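Local coordinates for protein MJ fibrillarin homologue (Methanocaldococcus jannaschii, PDB 1FBN) that probably methylates ribose 2'-hydroxyls of rRNA and tRNA with S-adenosyl-L-methionine, as the guide-RNA-directed enzyme of archaeal box C/D ribonucleoprotein particles, at residues Thr27-Tyr37 / Gly86-Asp97; Leu200-Glu210 / Met222-Lys230. All blocks are in the same frame, centred on the assembly; numbering follows the deposited sequence.

Contact 1. Residues Thr27-Tyr37 / Gly86-Asp97; sequences TKSIVKGKKVY and GTTPSHVADIAD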
# COMPACT_ATOMS: atom_id res chain seq x y z
N THR A 27 -4.82 -10.92 6.13
CA THR A 27 -5.90 -10.64 5.19
C THR A 27 -6.53 -11.98 4.81
O THR A 27 -5.90 -13.04 4.96
CB THR A 27 -5.41 -9.89 3.92
OG1 THR A 27 -4.33 -10.61 3.32
CG2 THR A 27 -4.95 -8.48 4.27
N LYS A 28 -7.79 -11.94 4.41
CA LYS A 28 -8.51 -13.14 4.00
C LYS A 28 -8.18 -13.38 2.52
O LYS A 28 -8.58 -12.61 1.64
CB LYS A 28 -10.01 -12.91 4.20
CG LYS A 28 -10.86 -14.15 4.06
CD LYS A 28 -12.30 -13.83 4.37
CE LYS A 28 -12.48 -13.45 5.83
NZ LYS A 28 -13.91 -13.15 6.14
N SER A 29 -7.41 -14.44 2.26
CA SER A 29 -6.97 -14.79 0.91
C SER A 29 -8.07 -14.97 -0.14
O SER A 29 -9.08 -15.63 0.12
CB SER A 29 -6.11 -16.06 0.97
OG SER A 29 -5.65 -16.44 -0.32
N ILE A 30 -7.87 -14.37 -1.32
CA ILE A 30 -8.83 -14.52 -2.41
C ILE A 30 -8.42 -15.63 -3.39
O ILE A 30 -9.11 -15.89 -4.38
CB ILE A 30 -9.08 -13.19 -3.18
CG1 ILE A 30 -7.78 -12.66 -3.78
CG2 ILE A 30 -9.77 -12.17 -2.28
CD1 ILE A 30 -7.99 -11.50 -4.74
N VAL A 31 -7.26 -16.24 -3.14
CA VAL A 31 -6.75 -17.35 -3.95
C VAL A 31 -6.24 -18.40 -2.96
O VAL A 31 -5.05 -18.45 -2.63
CB VAL A 31 -5.60 -16.94 -4.90
CG1 VAL A 31 -5.13 -18.16 -5.70
CG2 VAL A 31 -6.05 -15.84 -5.84
N LYS A 32 -7.16 -19.22 -2.47
CA LYS A 32 -6.84 -20.25 -1.49
C LYS A 32 -5.95 -21.37 -2.01
O LYS A 32 -6.01 -21.75 -3.18
CB LYS A 32 -8.13 -20.78 -0.87
CG LYS A 32 -9.01 -19.63 -0.37
CD LYS A 32 -10.26 -20.07 0.37
CE LYS A 32 -11.19 -20.91 -0.49
NZ LYS A 32 -10.67 -22.29 -0.70
N GLY A 33 -5.08 -21.86 -1.12
CA GLY A 33 -4.16 -22.92 -1.47
C GLY A 33 -2.89 -22.38 -2.11
O GLY A 33 -2.12 -23.14 -2.70
N LYS A 34 -2.67 -21.08 -1.98
CA LYS A 34 -1.48 -20.46 -2.56
C LYS A 34 -0.77 -19.50 -1.63
O LYS A 34 -1.39 -18.68 -0.96
CB LYS A 34 -1.85 -19.71 -3.85
CG LYS A 34 -0.65 -19.15 -4.62
CD LYS A 34 -1.09 -18.26 -5.78
CE LYS A 34 0.03 -18.03 -6.79
NZ LYS A 34 1.26 -17.44 -6.19
N LYS A 35 0.55 -19.65 -1.55
CA LYS A 35 1.38 -18.77 -0.76
C LYS A 35 2.12 -17.90 -1.76
O LYS A 35 2.80 -18.41 -2.66
CB LYS A 35 2.36 -19.55 0.12
CG LYS A 35 1.72 -20.22 1.32
CD LYS A 35 2.77 -20.76 2.27
CE LYS A 35 2.12 -21.41 3.48
NZ LYS A 35 3.15 -21.85 4.47
N VAL A 36 1.94 -16.59 -1.65
CA VAL A 36 2.58 -15.64 -2.55
C VAL A 36 4.08 -15.51 -2.27
O VAL A 36 4.89 -15.59 -3.18
CB VAL A 36 1.91 -14.24 -2.45
CG1 VAL A 36 2.64 -13.23 -3.33
CG2 VAL A 36 0.45 -14.33 -2.85
N TYR A 37 4.42 -15.36 -0.99
CA TYR A 37 5.82 -15.20 -0.58
C TYR A 37 6.20 -16.02 0.66
O TYR A 37 6.96 -15.57 1.51
CB TYR A 37 6.13 -13.71 -0.35
CG TYR A 37 5.30 -13.04 0.74
CD1 TYR A 37 3.97 -12.69 0.53
CD2 TYR A 37 5.87 -12.74 1.98
CE1 TYR A 37 3.22 -12.05 1.52
CE2 TYR A 37 5.14 -12.10 2.98
CZ TYR A 37 3.82 -11.75 2.75
OH TYR A 37 3.11 -11.12 3.74
N GLY A 86 5.11 -8.57 -5.62
CA GLY A 86 3.77 -9.06 -5.35
C GLY A 86 3.30 -9.08 -3.91
O GLY A 86 2.10 -9.25 -3.67
N THR A 87 4.20 -8.85 -2.96
CA THR A 87 3.87 -8.87 -1.53
C THR A 87 2.70 -7.98 -1.12
O THR A 87 1.63 -8.49 -0.82
CB THR A 87 5.10 -8.53 -0.65
OG1 THR A 87 6.17 -9.45 -0.95
CG2 THR A 87 4.76 -8.64 0.82
N THR A 88 2.91 -6.67 -1.10
CA THR A 88 1.84 -5.76 -0.72
C THR A 88 0.63 -5.84 -1.66
O THR A 88 -0.51 -5.89 -1.20
CB THR A 88 2.34 -4.30 -0.56
OG1 THR A 88 3.39 -4.27 0.42
CG2 THR A 88 1.21 -3.38 -0.10
N PRO A 89 0.86 -5.87 -2.99
CA PRO A 89 -0.27 -5.96 -3.93
C PRO A 89 -1.18 -7.17 -3.67
O PRO A 89 -2.39 -7.07 -3.83
CB PRO A 89 0.43 -6.06 -5.28
CG PRO A 89 1.61 -5.18 -5.09
CD PRO A 89 2.12 -5.63 -3.73
N SER A 90 -0.61 -8.29 -3.25
CA SER A 90 -1.44 -9.47 -2.99
C SER A 90 -2.40 -9.25 -1.81
O SER A 90 -3.56 -9.64 -1.87
CB SER A 90 -0.58 -10.72 -2.77
OG SER A 90 0.22 -10.61 -1.61
N HIS A 91 -1.90 -8.60 -0.76
CA HIS A 91 -2.72 -8.32 0.42
C HIS A 91 -3.76 -7.24 0.16
O HIS A 91 -4.87 -7.31 0.68
CB HIS A 91 -1.84 -7.94 1.62
CG HIS A 91 -1.17 -9.11 2.27
ND1 HIS A 91 0.16 -9.43 2.06
CD2 HIS A 91 -1.64 -10.04 3.13
CE1 HIS A 91 0.47 -10.50 2.76
NE2 HIS A 91 -0.60 -10.89 3.42
N VAL A 92 -3.39 -6.24 -0.64
CA VAL A 92 -4.32 -5.17 -0.98
C VAL A 92 -5.47 -5.76 -1.80
O VAL A 92 -6.62 -5.35 -1.64
CB VAL A 92 -3.62 -4.03 -1.78
CG1 VAL A 92 -4.65 -3.04 -2.31
CG2 VAL A 92 -2.62 -3.31 -0.88
N ALA A 93 -5.16 -6.74 -2.64
CA ALA A 93 -6.15 -7.42 -3.48
C ALA A 93 -7.11 -8.24 -2.61
O ALA A 93 -8.29 -8.38 -2.95
CB ALA A 93 -5.46 -8.31 -4.49
N ASP A 94 -6.59 -8.78 -1.52
CA ASP A 94 -7.41 -9.55 -0.58
C ASP A 94 -8.42 -8.63 0.08
O ASP A 94 -9.59 -8.97 0.21
CB ASP A 94 -6.54 -10.17 0.51
CG ASP A 94 -5.78 -11.39 0.05
OD1 ASP A 94 -6.05 -11.91 -1.06
OD2 ASP A 94 -4.90 -11.85 0.80
N ILE A 95 -7.96 -7.45 0.50
CA ILE A 95 -8.80 -6.45 1.15
C ILE A 95 -9.89 -5.96 0.20
O ILE A 95 -11.07 -6.05 0.50
CB ILE A 95 -7.96 -5.24 1.63
CG1 ILE A 95 -6.87 -5.71 2.60
CG2 ILE A 95 -8.85 -4.20 2.31
CD1 ILE A 95 -5.76 -4.71 2.80
N ALA A 96 -9.46 -5.44 -0.94
CA ALA A 96 -10.39 -4.93 -1.95
C ALA A 96 -10.86 -6.04 -2.89
O ALA A 96 -10.70 -5.96 -4.11
CB ALA A 96 -9.73 -3.81 -2.72
N ASP A 97 -11.47 -7.08 -2.31
CA ASP A 97 -11.96 -8.22 -3.07
C ASP A 97 -13.13 -7.88 -4.00
O ASP A 97 -13.40 -8.61 -4.95
CB ASP A 97 -12.32 -9.38 -2.13
CG ASP A 97 -13.43 -9.04 -1.15
OD1 ASP A 97 -13.39 -7.96 -0.53
OD2 ASP A 97 -14.35 -9.88 -0.99
O HOH W 1 -10.86 -11.27 1.15
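T27, I30 and D94 bury more surface than any other residues where the end of strand 25-28 and the loop after it lie against helix 87-95. The carboxylate of D94 reaches out from the helix and is held by both of its oxygens. OD1 accepts the backbone N of I30 at 3.1 Å, with an N-H...O angle of 146°; the donor sits well above the carboxylate plane, 57° out of it. OD2 lies 2.9 Å from T27 OG1, which donates to it, although the hydroxyl is placed with less certainty. Salt bridges to R121 through OD1 and to R50 through OD2 add to this grip, and two arginines so close would be expected to keep the carboxylate ionised.

The other branch of T27, its methyl CG2, crosses the side chain of I95 at about a right angle, 3.8 Å from CG1. I30 lies against the C-terminal end of the helix. With CG1 between the backbone N and the carbonyl carbon (chi1 59°), CD1 is sent over A93, 4.1 Å from its CB, while CG2 meets CB of D97 at 3.8 Å. A water lies within hydrogen-bonding distance of K28 O and D94 O, with other acceptors also in reach.

At the far end of the loop, V36 CG2 packs on S90 CB. The ring of Y37 presents a face to T87, whose CG2 stands over it, 3.9 Å from the centroid, a CH-pi contact.

The contact thus ties the N-terminal antiparallel sheet to the first helix after strand 77-81 in the Rossmann-like methyltransferase fold. G86 is the N-cap residue of that helix, and T87 and T88 in its first turn are predicted to bind S-adenosyl-L-methionine.

Contact 2. Residues Leu200-Glu210 / Met222-Lys230; sequences LEAGGFKIVDE and MFVGIWEGK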
# COMPACT_ATOMS: atom_id res chain seq x y z
N LEU A 200 3.38 17.98 -0.28
CA LEU A 200 2.12 17.27 -0.47
C LEU A 200 0.92 18.17 -0.17
O LEU A 200 -0.06 18.16 -0.92
CB LEU A 200 2.07 16.02 0.41
CG LEU A 200 3.04 14.89 0.03
CD1 LEU A 200 2.98 13.79 1.06
CD2 LEU A 200 2.72 14.36 -1.36
N GLU A 201 1.01 18.93 0.91
CA GLU A 201 -0.08 19.84 1.30
C GLU A 201 -0.26 20.95 0.27
O GLU A 201 -1.38 21.29 -0.08
CB GLU A 201 0.16 20.40 2.71
CG GLU A 201 0.10 19.32 3.79
CD GLU A 201 0.23 19.86 5.20
OE1 GLU A 201 1.21 20.57 5.49
OE2 GLU A 201 -0.65 19.53 6.03
N ALA A 202 0.86 21.47 -0.23
CA ALA A 202 0.83 22.52 -1.25
C ALA A 202 0.25 21.94 -2.54
O ALA A 202 -0.37 22.65 -3.34
CB ALA A 202 2.23 23.05 -1.49
N GLY A 203 0.44 20.63 -2.73
CA GLY A 203 -0.05 19.94 -3.91
C GLY A 203 -1.54 19.64 -3.92
O GLY A 203 -2.09 19.31 -4.97
N GLY A 204 -2.18 19.71 -2.76
CA GLY A 204 -3.61 19.45 -2.71
C GLY A 204 -4.06 18.42 -1.69
O GLY A 204 -5.23 18.04 -1.67
N PHE A 205 -3.14 17.96 -0.85
CA PHE A 205 -3.46 16.97 0.18
C PHE A 205 -3.58 17.55 1.58
O PHE A 205 -2.90 18.52 1.92
CB PHE A 205 -2.38 15.88 0.23
CG PHE A 205 -2.48 14.86 -0.86
CD1 PHE A 205 -3.43 13.85 -0.80
CD2 PHE A 205 -1.59 14.89 -1.94
CE1 PHE A 205 -3.50 12.88 -1.79
CE2 PHE A 205 -1.65 13.93 -2.94
CZ PHE A 205 -2.61 12.92 -2.87
N LYS A 206 -4.47 16.97 2.38
CA LYS A 206 -4.64 17.36 3.77
C LYS A 206 -4.15 16.11 4.49
O LYS A 206 -4.76 15.05 4.38
CB LYS A 206 -6.11 17.64 4.11
CG LYS A 206 -6.34 18.03 5.57
CD LYS A 206 -7.80 18.40 5.83
CE LYS A 206 -8.09 18.55 7.33
NZ LYS A 206 -7.40 19.72 7.94
N ILE A 207 -3.00 16.22 5.16
CA ILE A 207 -2.41 15.08 5.86
C ILE A 207 -3.22 14.66 7.09
O ILE A 207 -3.36 15.43 8.04
CB ILE A 207 -0.94 15.36 6.25
CG1 ILE A 207 -0.13 15.77 5.01
CG2 ILE A 207 -0.33 14.14 6.94
CD1 ILE A 207 -0.10 14.75 3.88
N VAL A 208 -3.74 13.43 7.05
CA VAL A 208 -4.56 12.89 8.14
C VAL A 208 -3.90 11.80 8.98
O VAL A 208 -4.44 11.41 10.01
CB VAL A 208 -5.95 12.40 7.63
CG1 VAL A 208 -6.75 13.57 7.08
CG2 VAL A 208 -5.80 11.30 6.58
N ASP A 209 -2.75 11.30 8.52
CA ASP A 209 -2.02 10.27 9.27
C ASP A 209 -0.55 10.30 8.86
O ASP A 209 -0.20 10.70 7.74
CB ASP A 209 -2.61 8.88 9.04
CG ASP A 209 -2.44 7.96 10.26
OD1 ASP A 209 -1.48 8.15 11.04
OD2 ASP A 209 -3.26 7.03 10.43
N GLU A 210 0.30 9.90 9.79
CA GLU A 210 1.74 9.87 9.58
C GLU A 210 2.29 8.81 10.53
O GLU A 210 2.16 8.92 11.75
CB GLU A 210 2.34 11.24 9.91
CG GLU A 210 3.80 11.40 9.55
CD GLU A 210 4.35 12.78 9.89
OE1 GLU A 210 3.61 13.78 9.73
OE2 GLU A 210 5.52 12.86 10.30
N MSE A 222 5.10 6.64 6.56
CA MSE A 222 3.92 6.47 5.72
C MSE A 222 3.00 7.68 5.93
O MSE A 222 2.58 7.96 7.05
CB MSE A 222 3.17 5.18 6.11
CG MSE A 222 1.89 4.89 5.32
SE MSE A 222 2.13 4.43 3.58
CE MSE A 222 2.40 2.70 3.75
N PHE A 223 2.76 8.42 4.86
CA PHE A 223 1.87 9.58 4.92
C PHE A 223 0.53 9.20 4.30
O PHE A 223 0.47 8.43 3.34
CB PHE A 223 2.46 10.77 4.14
CG PHE A 223 3.62 11.44 4.81
CD1 PHE A 223 3.41 12.44 5.76
CD2 PHE A 223 4.93 11.09 4.49
CE1 PHE A 223 4.48 13.09 6.37
CE2 PHE A 223 6.01 11.73 5.11
CZ PHE A 223 5.78 12.73 6.05
N VAL A 224 -0.54 9.71 4.90
CA VAL A 224 -1.89 9.48 4.39
C VAL A 224 -2.56 10.85 4.33
O VAL A 224 -2.50 11.62 5.29
CB VAL A 224 -2.72 8.54 5.29
CG1 VAL A 224 -4.12 8.38 4.72
CG2 VAL A 224 -2.04 7.18 5.41
N GLY A 225 -3.14 11.18 3.18
CA GLY A 225 -3.80 12.46 3.04
C GLY A 225 -5.05 12.39 2.18
O GLY A 225 -5.18 11.50 1.34
N ILE A 226 -5.99 13.28 2.45
CA ILE A 226 -7.24 13.34 1.69
C ILE A 226 -7.03 14.33 0.55
O ILE A 226 -6.53 15.44 0.76
CB ILE A 226 -8.43 13.81 2.54
CG1 ILE A 226 -8.63 12.87 3.73
CG2 ILE A 226 -9.71 13.83 1.70
CD1 ILE A 226 -9.94 13.07 4.47
N TRP A 227 -7.39 13.91 -0.66
CA TRP A 227 -7.25 14.75 -1.85
C TRP A 227 -8.35 15.80 -1.93
O TRP A 227 -9.51 15.48 -2.19
CB TRP A 227 -7.26 13.87 -3.09
CG TRP A 227 -7.08 14.62 -4.38
CD1 TRP A 227 -7.96 14.68 -5.42
CD2 TRP A 227 -5.94 15.39 -4.78
NE1 TRP A 227 -7.44 15.43 -6.45
CE2 TRP A 227 -6.20 15.88 -6.08
CE3 TRP A 227 -4.72 15.72 -4.17
CZ2 TRP A 227 -5.28 16.67 -6.79
CZ3 TRP A 227 -3.81 16.50 -4.87
CH2 TRP A 227 -4.10 16.97 -6.17
N GLU A 228 -7.97 17.05 -1.70
CA GLU A 228 -8.91 18.17 -1.74
C GLU A 228 -9.11 18.62 -3.18
O GLU A 228 -10.23 18.79 -3.64
CB GLU A 228 -8.39 19.34 -0.89
CG GLU A 228 -7.84 18.98 0.49
CD GLU A 228 -8.91 18.54 1.48
OE1 GLU A 228 -9.53 19.42 2.12
OE2 GLU A 228 -9.12 17.32 1.64
N GLY A 229 -7.99 18.82 -3.88
CA GLY A 229 -8.04 19.26 -5.27
C GLY A 229 -6.81 20.09 -5.61
O GLY A 229 -5.82 20.06 -4.87
N LYS A 230 -6.87 20.83 -6.71
CA LYS A 230 -5.75 21.67 -7.15
C LYS A 230 -5.46 22.83 -6.19
O LYS A 230 -6.22 23.82 -6.21
CB LYS A 230 -5.99 22.23 -8.56
CG LYS A 230 -5.71 21.25 -9.69
CD LYS A 230 -6.70 20.09 -9.70
CE LYS A 230 -6.42 19.16 -10.87
NZ LYS A 230 -6.48 19.87 -12.17
OXT LYS A 230 -4.46 22.74 -5.44
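F205 and W227 face the same side of an antiparallel beta hairpin, strands 205-212 and 220-227, at the edge of the seven-stranded methyltransferase sheet. The indole points its six-membered-ring edge at the phenyl face in a tilted edge-to-face stack, with centroids 4.9 Å apart and planes at 58°; CE3 sits over the middle of the F205 ring. With CG anti to the backbone N (chi1 -178°), W227 also swings its indole across the helix end, where CZ3 comes 3.3 Å from G203 O. On the same face, E210 runs alongside F223 and points the same way, its CD 3.5 Å from F223 CE1, and helix 189-203 covers F223 through F193 and K197.

The opposite face carries V224 and I226. V208 spreads its two methyls over them, CG2 3.8 Å from V224 CG1 and CG1 3.9 Å from I226 CG1. A classic bulge lies here: V208 and D209 both stand opposite V224, whose carbonyl oxygen accepts from V208 N at 2.8 Å and from D209 N at 3.3 Å. At G204, which closes the helix in a Schellman motif, the carbonyl oxygen receives E228 N head-on, 2.9 Å away with a C=O...N angle of 178°.

From the N terminus, the chain runs through strand 25-28 of the antiparallel sheet, and contact 1 closes the first loop when helix 87-95 returns to it; the intervening 48 residues include the sheet's last two strands, 41-44 and 47-51, helix 58-64 and strand 77-81. Four more strands of the methyltransferase sheet, from 100-105 to 172-179, follow before contact 2 opens. That contact closes only 11 residues, the strand ends and connecting loop of the C-terminal hairpin. The two are in series, neither nested nor crossed. Their centres lie about 27 Å apart on opposite sides of the chain's centre: contact 1 joins the N-terminal sheet to the methyltransferase fold, whereas contact 2 completes the outer edge of that sheet.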